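Local structure of citrate synthase (Mycobacterium tuberculosis, 4TVM) at residues 74-79 / 226-231; 85-90 / 96-101; 166-171 / 394-399; 218-223 / 323-328. The protein catalyses the condensation of oxaloacetate with acetyl-CoA and water to give citrate and CoA, a step of the Krebs cycle. All blocks are in the same frame, centred on the assembly; numbering follows the deposited sequence.

How the contacts relate
From the N terminus, contact 1 opens first, at strand 74-75 and the start of helix 76-82. Contact 2 follows at once. It closes the short link between helices 85-94 and 100-111, within the loop of contact 1. Contact 3 opens next, on helix 159-182, before contact 1 has closed, so contacts 1 and 3 cross. Helix 216-229 then serves twice: contact 4 opens on it at 218-223, and contact 1 closes on it at 226-231. These two also cross. Contact 4 closes at 323-328, still inside the loop of contact 3, which ends on helix 383-403. Side chains of contacts 1 and 3 both pack against those of contact 2.

Contact 1: residues 74-79 / 226-231; sequences YPIDQL and FILHAD. With OAA (oxaloacetate ion), chain B.
The CG1 branch of I76 lies trans to the backbone nitrogen (chi1 -162°), which carries CD1 across to the last turns of helix 216-229. In I227 it is CG2 that takes the trans place, while CG1 (chi1 -54°) stands beside the nitrogen. I76 and I227 run past each other in opposite senses, and I76 CD1 lies 4.2 Å from I227 CG2. I76 meets L228 nearly at right angles, with I76 CG1 4.0 Å from L228 CD2. L79 rests its CB 3.9 Å from I227 CG2. The first turn of helix 76-82, with P75 as its N-cap, thus packs on the helix that leads to the oxaloacetate pocket. There H229 turns its ring edge to the ligand, with H229 CE1 3.6 Å from oxaloacetate O2. R391 is hydrogen-bonded to H229 O and also to the oxaloacetate. The interface between the two segments is buried and made by aliphatic side chains, which also touch the carbonyls L79 O and I227 O. The touching surfaces are thus largely apolar, and the buried I227 O is satisfied by a hydrogen bond with the Y71 hydroxyl.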
# COMPACT_ATOMS: atom_id res chain seq x y z
N TYR A 74 -27.58 -7.95 1.76
CA TYR A 74 -28.38 -7.40 2.84
C TYR A 74 -28.24 -5.89 2.92
O TYR A 74 -27.14 -5.39 2.95
CB TYR A 74 -27.93 -7.97 4.16
CG TYR A 74 -28.08 -9.46 4.26
CD1 TYR A 74 -29.35 -10.04 4.38
CD2 TYR A 74 -26.97 -10.30 4.28
CE1 TYR A 74 -29.50 -11.41 4.48
CE2 TYR A 74 -27.11 -11.67 4.39
CZ TYR A 74 -28.37 -12.22 4.50
OH TYR A 74 -28.53 -13.57 4.63
N PRO A 75 -29.36 -5.16 2.97
CA PRO A 75 -29.18 -3.70 2.99
C PRO A 75 -28.64 -3.14 4.31
O PRO A 75 -28.81 -3.73 5.38
CB PRO A 75 -30.59 -3.16 2.67
CG PRO A 75 -31.23 -4.26 1.88
CD PRO A 75 -30.74 -5.53 2.55
N ILE A 76 -27.98 -1.98 4.19
CA ILE A 76 -27.20 -1.39 5.25
C ILE A 76 -28.11 -0.93 6.35
O ILE A 76 -27.74 -1.02 7.52
CB ILE A 76 -26.32 -0.23 4.74
CG1 ILE A 76 -25.20 0.09 5.74
CG2 ILE A 76 -27.13 1.03 4.43
CD1 ILE A 76 -24.35 -1.10 6.11
N ASP A 77 -29.30 -0.45 6.00
CA ASP A 77 -30.23 0.03 7.01
C ASP A 77 -30.64 -1.12 7.90
O ASP A 77 -30.76 -0.96 9.10
CB ASP A 77 -31.44 0.77 6.39
CG ASP A 77 -32.24 -0.07 5.38
OD1 ASP A 77 -31.96 -1.27 5.20
OD2 ASP A 77 -33.16 0.48 4.75
N GLN A 78 -30.80 -2.31 7.34
CA GLN A 78 -31.19 -3.49 8.13
C GLN A 78 -30.06 -3.97 9.08
O GLN A 78 -30.30 -4.26 10.26
CB GLN A 78 -31.68 -4.63 7.21
CG GLN A 78 -33.14 -4.47 6.74
CD GLN A 78 -33.57 -5.47 5.66
OE1 GLN A 78 -34.10 -5.10 4.61
NE2 GLN A 78 -33.38 -6.72 5.92
N LEU A 79 -28.82 -4.01 8.61
CA LEU A 79 -27.69 -4.47 9.47
C LEU A 79 -27.39 -3.47 10.56
O LEU A 79 -27.12 -3.82 11.71
CB LEU A 79 -26.44 -4.69 8.64
CG LEU A 79 -26.64 -5.59 7.44
CD1 LEU A 79 -25.59 -5.29 6.39
CD2 LEU A 79 -26.65 -7.05 7.87
N PHE A 226 -19.37 1.26 13.00
CA PHE A 226 -18.47 0.35 12.34
C PHE A 226 -19.20 -0.51 11.32
O PHE A 226 -18.62 -0.89 10.32
CB PHE A 226 -17.78 -0.55 13.35
CG PHE A 226 -16.83 0.16 14.27
CD1 PHE A 226 -16.23 1.36 13.91
CD2 PHE A 226 -16.49 -0.42 15.48
CE1 PHE A 226 -15.34 1.98 14.76
CE2 PHE A 226 -15.60 0.19 16.33
CZ PHE A 226 -15.01 1.38 15.97
N ILE A 227 -20.47 -0.79 11.52
CA ILE A 227 -21.26 -1.48 10.49
C ILE A 227 -21.36 -0.59 9.26
O ILE A 227 -21.14 -1.04 8.10
CB ILE A 227 -22.67 -1.86 10.96
CG1 ILE A 227 -22.59 -2.67 12.26
CG2 ILE A 227 -23.40 -2.65 9.88
CD1 ILE A 227 -23.93 -3.09 12.85
N LEU A 228 -21.63 0.69 9.49
CA LEU A 228 -21.76 1.64 8.37
C LEU A 228 -20.50 1.77 7.58
O LEU A 228 -20.56 2.02 6.38
CB LEU A 228 -22.24 3.00 8.85
CG LEU A 228 -23.73 2.97 9.24
CD1 LEU A 228 -24.02 3.86 10.44
CD2 LEU A 228 -24.62 3.34 8.06
N HIS A 229 -19.35 1.57 8.24
CA HIS A 229 -18.03 1.73 7.58
C HIS A 229 -17.32 0.42 7.31
O HIS A 229 -16.21 0.42 6.80
CB HIS A 229 -17.13 2.61 8.43
CG HIS A 229 -17.50 4.06 8.40
ND1 HIS A 229 -17.04 4.92 7.42
CD2 HIS A 229 -18.25 4.81 9.24
CE1 HIS A 229 -17.50 6.13 7.66
NE2 HIS A 229 -18.24 6.09 8.75
N ALA A 230 -17.95 -0.71 7.61
CA ALA A 230 -17.32 -1.99 7.39
C ALA A 230 -16.82 -2.33 5.97
O ALA A 230 -15.76 -2.92 5.83
CB ALA A 230 -18.23 -3.08 7.88
N ASP A 231 -17.56 -2.01 4.92
CA ASP A 231 -17.06 -2.25 3.56
C ASP A 231 -17.65 -1.24 2.63
O ASP A 231 -18.70 -0.72 2.91
CB ASP A 231 -17.42 -3.62 3.07
CG ASP A 231 -16.71 -3.95 1.81
OD1 ASP A 231 -15.44 -3.94 1.85
OD2 ASP A 231 -17.36 -4.21 0.78
O1 OAA B . -16.54 4.80 3.59
O2 OAA B . -16.42 6.90 4.28
O4 OAA B . -15.60 5.79 -0.93
O5 OAA B . -14.63 3.93 -0.29
O3 OAA B . -14.62 4.49 2.09
C1 OAA B . -16.34 6.02 3.38
C2 OAA B . -16.01 6.42 1.97
C3 OAA B . -15.21 5.29 1.38
C4 OAA B . -15.13 5.03 -0.04

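Contact 2: residues 85-90 / 96-101; sequences FIEVCY and ELPDTD
Y90 of helix 85-94 meets P98 in the connection between two consecutive helices, where the chain folds back before helix 100-111. P98 CB sits over the middle of the Y90 ring in a CH-pi contact. It is 3.6 Å from the centroid of that ring and only 6° off the normal. E96 O comes to the ring from another direction, at the edge and in the plane, 3.2 Å from Y90 CD1. One tyrosine thus meets a proline on a face and a carbonyl at its rim. Y90 CG is trans to the backbone nitrogen (chi1 180°), which lays the ring along the returning chain. E87 adds its aliphatic part: E87 CG lies 3.9 Å from P98 CD, so the proline ring touches both E87 and Y90, one helical turn apart. L97 CD2 also approaches E87 OE1.

Further out, D99 follows P98 as the N-cap of helix 100-111. Its side chain caps a backbone N just past D101, and D99 N is hydrogen-bonded to Q102 OE1. F106 of the same helix meets the Y90 ring edge-to-face, and P98 packs on L103. The second subunit borders the turn: L97 packs on its D424, and E96 OE2 is hydrogen-bonded to Y420 OH of that subunit.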
# COMPACT_ATOMS: atom_id res chain seq x y z
N PHE A 85 -21.51 -5.25 14.77
CA PHE A 85 -20.26 -5.21 14.07
C PHE A 85 -19.59 -6.58 13.92
O PHE A 85 -19.04 -6.90 12.87
CB PHE A 85 -19.31 -4.22 14.71
CG PHE A 85 -18.05 -4.05 13.94
CD1 PHE A 85 -18.10 -3.87 12.57
CD2 PHE A 85 -16.81 -4.13 14.57
CE1 PHE A 85 -16.94 -3.73 11.85
CE2 PHE A 85 -15.64 -4.02 13.85
CZ PHE A 85 -15.71 -3.82 12.49
N ILE A 86 -19.68 -7.43 14.92
CA ILE A 86 -19.09 -8.76 14.77
C ILE A 86 -19.87 -9.63 13.80
O ILE A 86 -19.30 -10.39 13.03
CB ILE A 86 -18.95 -9.49 16.11
CG1 ILE A 86 -18.15 -8.63 17.09
CG2 ILE A 86 -18.25 -10.82 15.87
CD1 ILE A 86 -17.51 -9.38 18.24
N GLU A 87 -21.18 -9.52 13.83
CA GLU A 87 -21.99 -10.35 12.95
C GLU A 87 -21.68 -9.92 11.51
O GLU A 87 -21.58 -10.74 10.59
CB GLU A 87 -23.41 -10.15 13.29
CG GLU A 87 -24.27 -11.33 12.90
CD GLU A 87 -25.74 -11.01 12.94
OE1 GLU A 87 -26.08 -9.85 12.64
OE2 GLU A 87 -26.53 -11.93 13.25
N VAL A 88 -21.49 -8.63 11.36
CA VAL A 88 -21.16 -8.03 10.09
C VAL A 88 -19.78 -8.44 9.59
O VAL A 88 -19.64 -8.75 8.41
CB VAL A 88 -21.29 -6.51 10.19
CG1 VAL A 88 -20.65 -5.83 9.00
CG2 VAL A 88 -22.78 -6.17 10.26
N CYS A 89 -18.79 -8.48 10.49
CA CYS A 89 -17.46 -9.06 10.19
C CYS A 89 -17.66 -10.42 9.64
O CYS A 89 -17.18 -10.75 8.58
CB CYS A 89 -16.59 -9.19 11.45
SG CYS A 89 -15.99 -7.63 12.19
N TYR A 90 -18.35 -11.27 10.39
CA TYR A 90 -18.52 -12.65 9.95
C TYR A 90 -19.16 -12.69 8.57
O TYR A 90 -18.66 -13.41 7.70
CB TYR A 90 -19.38 -13.42 10.93
CG TYR A 90 -19.61 -14.86 10.54
CD1 TYR A 90 -20.33 -15.19 9.41
CD2 TYR A 90 -19.10 -15.91 11.31
CE1 TYR A 90 -20.54 -16.50 9.06
CE2 TYR A 90 -19.32 -17.22 10.97
CZ TYR A 90 -20.05 -17.49 9.85
OH TYR A 90 -20.28 -18.78 9.48
N GLU A 96 -22.02 -15.19 4.61
CA GLU A 96 -23.38 -15.48 5.06
C GLU A 96 -23.55 -15.02 6.47
O GLU A 96 -22.58 -14.84 7.20
CB GLU A 96 -23.66 -16.98 5.01
CG GLU A 96 -23.48 -17.64 3.65
CD GLU A 96 -24.64 -17.41 2.70
OE1 GLU A 96 -25.69 -16.84 3.11
OE2 GLU A 96 -24.49 -17.82 1.52
N LEU A 97 -24.79 -14.87 6.91
CA LEU A 97 -25.02 -14.65 8.34
C LEU A 97 -24.81 -16.00 9.04
O LEU A 97 -25.07 -17.06 8.44
CB LEU A 97 -26.42 -14.14 8.63
CG LEU A 97 -26.92 -12.86 7.93
CD1 LEU A 97 -28.43 -12.87 7.75
CD2 LEU A 97 -26.52 -11.61 8.70
N PRO A 98 -24.34 -15.95 10.31
CA PRO A 98 -24.03 -17.11 11.13
C PRO A 98 -25.16 -17.64 12.02
O PRO A 98 -25.89 -16.86 12.64
CB PRO A 98 -22.91 -16.58 12.03
CG PRO A 98 -23.24 -15.14 12.22
CD PRO A 98 -23.89 -14.70 10.95
N ASP A 99 -25.28 -18.96 12.12
CA ASP A 99 -26.23 -19.54 13.07
C ASP A 99 -25.62 -19.40 14.45
O ASP A 99 -24.41 -19.19 14.57
CB ASP A 99 -26.60 -20.99 12.72
CG ASP A 99 -25.44 -21.97 12.87
OD1 ASP A 99 -24.64 -21.83 13.82
OD2 ASP A 99 -25.34 -22.89 12.03
N THR A 100 -26.45 -19.54 15.47
CA THR A 100 -26.07 -19.24 16.84
C THR A 100 -24.69 -19.80 17.26
O THR A 100 -23.92 -19.09 17.88
CB THR A 100 -27.20 -19.67 17.81
OG1 THR A 100 -28.37 -18.91 17.53
CG2 THR A 100 -26.82 -19.45 19.29
N ASP A 101 -24.39 -21.05 16.93
CA ASP A 101 -23.10 -21.65 17.26
C ASP A 101 -21.98 -20.89 16.54
O ASP A 101 -20.98 -20.50 17.15
CB ASP A 101 -23.05 -23.13 16.85
CG ASP A 101 -24.10 -24.01 17.57
OD1 ASP A 101 -24.50 -23.70 18.72
OD2 ASP A 101 -24.52 -25.03 16.96

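Contact 3: residues 166-171 / 394-399; sequences RLLAKL and GWIAHW
I396 reaches from helix 383-403 to L167 and L168 of helix 159-182, a helix-helix contact inside the largely alpha-helical fold of citrate synthase. The close part is small. Two leucines, neighbours in sequence, receive the end of one isoleucine. I396 CD1 lies 4.1 Å from L167 CB and 4.2 Å from L168 CG. The chain of I396 is stretched out to do this: its CG1 stands beside the backbone nitrogen (chi1 -70°), and beyond it CD1 continues in an extended line (chi2 175°). The methyl tip therefore faces the other helix. All three residues are buried, and the contact is wholly aliphatic.

Elsewhere between the two segments the contact is sparse. The closest CA atoms, of L167 and I396, are 9.0 Å apart, so the side chains span the gap. L171 and W395 start toward the opposite segment but stop short of touching it. L168 and L171 continue the packing on L392, and L171 also on L389, earlier on the same helix 383-403. W395 packs on I255 and I259 of helix 251-262. At the more open end of 166-171, the partly exposed R166 forms a salt bridge with D150.

On helix 383-403, H398 turns back on its own backbone. G394 O accepts both H398 N and the ring nitrogen of H398. The bond from H398 ND1 to G394 O is 2.8 Å long and nearly straight (164°), with the acceptor in the plane of the imidazole and the donor above the carbonyl plane.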
# COMPACT_ATOMS: atom_id res chain seq x y z
N ARG A 166 -6.56 -12.97 14.64
CA ARG A 166 -5.58 -12.08 15.27
C ARG A 166 -5.76 -10.61 14.90
O ARG A 166 -5.59 -9.73 15.74
CB ARG A 166 -4.18 -12.52 14.88
CG ARG A 166 -3.51 -13.37 15.92
CD ARG A 166 -2.52 -14.34 15.31
NE ARG A 166 -1.92 -15.12 16.37
CZ ARG A 166 -0.94 -16.00 16.19
NH1 ARG A 166 -0.43 -16.20 14.96
NH2 ARG A 166 -0.46 -16.67 17.23
N LEU A 167 -6.09 -10.33 13.65
CA LEU A 167 -6.31 -8.94 13.22
C LEU A 167 -7.58 -8.37 13.77
O LEU A 167 -7.61 -7.24 14.24
CB LEU A 167 -6.34 -8.84 11.69
CG LEU A 167 -4.99 -8.57 11.03
CD1 LEU A 167 -4.99 -9.03 9.58
CD2 LEU A 167 -4.69 -7.09 11.10
N LEU A 168 -8.66 -9.12 13.69
CA LEU A 168 -9.94 -8.62 14.18
C LEU A 168 -9.90 -8.40 15.69
O LEU A 168 -10.52 -7.47 16.20
CB LEU A 168 -11.07 -9.60 13.86
CG LEU A 168 -11.52 -9.56 12.41
CD1 LEU A 168 -12.37 -10.79 12.16
CD2 LEU A 168 -12.31 -8.29 12.14
N ALA A 169 -9.16 -9.25 16.39
CA ALA A 169 -9.03 -9.12 17.86
C ALA A 169 -8.08 -8.03 18.24
O ALA A 169 -8.40 -7.20 19.06
CB ALA A 169 -8.57 -10.41 18.50
N LYS A 170 -6.88 -8.07 17.66
CA LYS A 170 -5.78 -7.23 18.14
C LYS A 170 -5.75 -5.80 17.62
O LYS A 170 -5.11 -4.96 18.24
CB LYS A 170 -4.45 -7.87 17.84
CG LYS A 170 -4.35 -9.24 18.45
CD LYS A 170 -2.93 -9.77 18.40
CE LYS A 170 -2.78 -10.87 19.45
NZ LYS A 170 -3.08 -12.17 18.83
N LEU A 171 -6.42 -5.51 16.51
CA LEU A 171 -6.37 -4.18 15.95
C LEU A 171 -7.10 -3.13 16.76
O LEU A 171 -6.63 -1.99 16.80
CB LEU A 171 -6.91 -4.16 14.56
CG LEU A 171 -6.48 -2.86 13.88
CD1 LEU A 171 -5.14 -3.06 13.25
CD2 LEU A 171 -7.47 -2.44 12.81
N GLY A 394 -13.74 -5.59 5.86
CA GLY A 394 -13.90 -5.48 4.42
C GLY A 394 -12.57 -5.72 3.76
O GLY A 394 -12.47 -6.48 2.78
N TRP A 395 -11.55 -5.06 4.28
CA TRP A 395 -10.19 -5.31 3.83
C TRP A 395 -9.94 -6.77 3.81
O TRP A 395 -9.43 -7.30 2.83
CB TRP A 395 -9.16 -4.64 4.73
CG TRP A 395 -9.08 -3.16 4.54
CD1 TRP A 395 -9.52 -2.45 3.48
CD2 TRP A 395 -8.52 -2.22 5.45
NE1 TRP A 395 -9.27 -1.12 3.66
CE2 TRP A 395 -8.67 -0.94 4.88
CE3 TRP A 395 -7.93 -2.33 6.72
CZ2 TRP A 395 -8.26 0.21 5.51
CZ3 TRP A 395 -7.50 -1.16 7.35
CH2 TRP A 395 -7.66 0.09 6.74
N ILE A 396 -10.32 -7.45 4.86
CA ILE A 396 -10.01 -8.87 5.00
C ILE A 396 -10.80 -9.73 4.02
O ILE A 396 -10.27 -10.68 3.45
CB ILE A 396 -10.23 -9.33 6.45
CG1 ILE A 396 -9.16 -8.73 7.34
CG2 ILE A 396 -10.14 -10.85 6.56
CD1 ILE A 396 -9.32 -9.00 8.83
N ALA A 397 -12.08 -9.40 3.85
CA ALA A 397 -13.00 -10.17 3.02
C ALA A 397 -12.55 -10.19 1.59
O ALA A 397 -12.65 -11.23 0.93
CB ALA A 397 -14.37 -9.55 3.11
N HIS A 398 -12.10 -9.02 1.10
CA HIS A 398 -11.65 -8.84 -0.27
C HIS A 398 -10.35 -9.57 -0.56
O HIS A 398 -10.20 -10.20 -1.59
CB HIS A 398 -11.44 -7.34 -0.56
CG HIS A 398 -12.71 -6.60 -0.81
ND1 HIS A 398 -13.49 -6.09 0.20
CD2 HIS A 398 -13.36 -6.30 -1.96
CE1 HIS A 398 -14.54 -5.49 -0.31
NE2 HIS A 398 -14.49 -5.61 -1.62
N TRP A 399 -9.40 -9.43 0.35
CA TRP A 399 -8.14 -10.19 0.32
C TRP A 399 -8.40 -11.69 0.27
O TRP A 399 -7.81 -12.42 -0.55
CB TRP A 399 -7.34 -9.86 1.59
CG TRP A 399 -5.96 -10.41 1.65
CD1 TRP A 399 -4.79 -9.73 1.41
CD2 TRP A 399 -5.59 -11.74 1.99
NE1 TRP A 399 -3.72 -10.57 1.57
CE2 TRP A 399 -4.19 -11.81 1.92
CE3 TRP A 399 -6.31 -12.89 2.33
CZ2 TRP A 399 -3.49 -12.98 2.19
CZ3 TRP A 399 -5.62 -14.05 2.60
CH2 TRP A 399 -4.21 -14.09 2.51

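Contact 4: residues 218-223 / 323-328; sequences VVRALD and KEQADK
Two helices that supply residues to the oxaloacetate pocket pack together here, at a place away from that pocket. Helix 216-229 carries the pocket residue H229 beyond 218-223, and helix 317-329 carries R318 near its start. Between 218-223 and 323-328 the join is made by R220, A221 and Q325. The backbones come close at the small residue, with the CA atoms of A221 and Q325 7.0 Å apart. Q325 lies against it. Its CG is trans to the backbone nitrogen (chi1 -155°), and the chain then bends (chi2 79°), which lays the amide against helix 216-229. Q325 NE2 is 4.1 Å from A221 CA and 4.2 Å from A221 CB. The same nitrogen stands over one face of the R220 guanidinium, shifted toward its rim, and is 4.2 Å from R220 NH1.

The outer border is charged. R220 NH1 and K328 NZ are 4.7 Å apart, both on exposed residues. R220 NH2 also has a long, weak ion pair with E81. On another side of helix 216-229, D223 OD1 is hydrogen-bonded to F85 N. As modelled, Q325 NE2 and R220 NH1 are both N-H donors, so their contact is probably van der Waals in kind. The like charges of R220 and K328 probably repel weakly, perhaps eased by solvent and slightly by E81.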
# COMPACT_ATOMS: atom_id res chain seq x y z
N VAL A 218 -23.59 4.85 24.09
CA VAL A 218 -22.29 5.04 23.45
C VAL A 218 -21.82 3.83 22.69
O VAL A 218 -21.29 3.94 21.61
CB VAL A 218 -21.21 5.33 24.47
CG1 VAL A 218 -19.90 5.63 23.75
CG2 VAL A 218 -21.61 6.53 25.29
N VAL A 219 -22.02 2.67 23.29
CA VAL A 219 -21.63 1.42 22.71
C VAL A 219 -22.34 1.13 21.42
O VAL A 219 -21.71 0.75 20.42
CB VAL A 219 -21.99 0.30 23.68
CG1 VAL A 219 -21.57 -1.07 23.15
CG2 VAL A 219 -21.38 0.62 25.04
N ARG A 220 -23.66 1.27 21.47
CA ARG A 220 -24.52 0.97 20.34
C ARG A 220 -24.19 1.95 19.26
O ARG A 220 -24.19 1.60 18.10
CB ARG A 220 -25.98 1.07 20.74
CG ARG A 220 -26.95 1.25 19.58
CD ARG A 220 -28.22 0.44 19.77
NE ARG A 220 -29.18 0.65 18.67
CZ ARG A 220 -30.10 1.61 18.63
NH1 ARG A 220 -30.22 2.49 19.63
NH2 ARG A 220 -30.91 1.72 17.58
N ALA A 221 -23.87 3.17 19.63
CA ALA A 221 -23.54 4.15 18.62
C ALA A 221 -22.24 3.79 17.90
O ALA A 221 -22.16 3.89 16.69
CB ALA A 221 -23.42 5.51 19.23
N LEU A 222 -21.22 3.37 18.63
CA LEU A 222 -19.97 3.00 17.99
C LEU A 222 -20.11 1.72 17.18
O LEU A 222 -19.62 1.63 16.06
CB LEU A 222 -18.89 2.82 19.04
CG LEU A 222 -17.50 2.78 18.42
CD1 LEU A 222 -17.22 4.14 17.80
CD2 LEU A 222 -16.48 2.40 19.48
N ASP A 223 -20.79 0.73 17.76
CA ASP A 223 -21.00 -0.55 17.08
C ASP A 223 -21.69 -0.37 15.76
O ASP A 223 -21.26 -0.88 14.73
CB ASP A 223 -21.82 -1.48 17.97
CG ASP A 223 -21.73 -2.92 17.53
OD1 ASP A 223 -22.31 -3.25 16.49
OD2 ASP A 223 -21.07 -3.72 18.21
N LYS A 323 -27.20 10.74 10.30
CA LYS A 323 -27.82 11.97 10.83
C LYS A 323 -28.73 11.65 12.01
O LYS A 323 -28.81 12.40 12.99
CB LYS A 323 -28.62 12.68 9.75
CG LYS A 323 -29.22 13.99 10.23
CD LYS A 323 -30.05 14.68 9.16
CE LYS A 323 -30.69 15.96 9.68
NZ LYS A 323 -31.91 16.36 8.91
N GLU A 324 -29.40 10.51 11.92
CA GLU A 324 -30.33 10.06 12.93
C GLU A 324 -29.62 9.81 14.26
O GLU A 324 -30.01 10.33 15.30
CB GLU A 324 -31.02 8.78 12.45
CG GLU A 324 -32.51 8.71 12.73
CD GLU A 324 -32.98 7.27 12.85
OE1 GLU A 324 -32.65 6.44 11.97
OE2 GLU A 324 -33.69 6.98 13.85
N GLN A 325 -28.56 9.00 14.22
CA GLN A 325 -27.82 8.70 15.43
C GLN A 325 -27.08 9.97 15.88
O GLN A 325 -26.90 10.20 17.07
CB GLN A 325 -26.85 7.53 15.21
CG GLN A 325 -26.49 6.77 16.48
CD GLN A 325 -27.56 5.79 16.92
OE1 GLN A 325 -28.50 5.50 16.17
NE2 GLN A 325 -27.43 5.28 18.15
N ALA A 326 -26.71 10.83 14.95
CA ALA A 326 -26.08 12.12 15.31
C ALA A 326 -26.99 13.06 16.11
O ALA A 326 -26.57 13.64 17.11
CB ALA A 326 -25.56 12.83 14.06
N ASP A 327 -28.22 13.22 15.65
CA ASP A 327 -29.16 14.13 16.30
C ASP A 327 -29.49 13.71 17.75
O ASP A 327 -29.67 14.57 18.61
CB ASP A 327 -30.42 14.31 15.45
CG ASP A 327 -30.20 15.27 14.29
OD1 ASP A 327 -29.43 16.24 14.44
OD2 ASP A 327 -30.82 15.08 13.23
N LYS A 328 -29.53 12.41 18.01
CA LYS A 328 -29.72 11.92 19.37
C LYS A 328 -28.52 12.30 20.23
O LYS A 328 -28.64 13.08 21.17
CB LYS A 328 -29.91 10.40 19.41
CG LYS A 328 -31.10 9.88 18.63
CD LYS A 328 -31.24 8.36 18.72
CE LYS A 328 -31.94 7.90 20.00
NZ LYS A 328 -32.57 6.56 19.84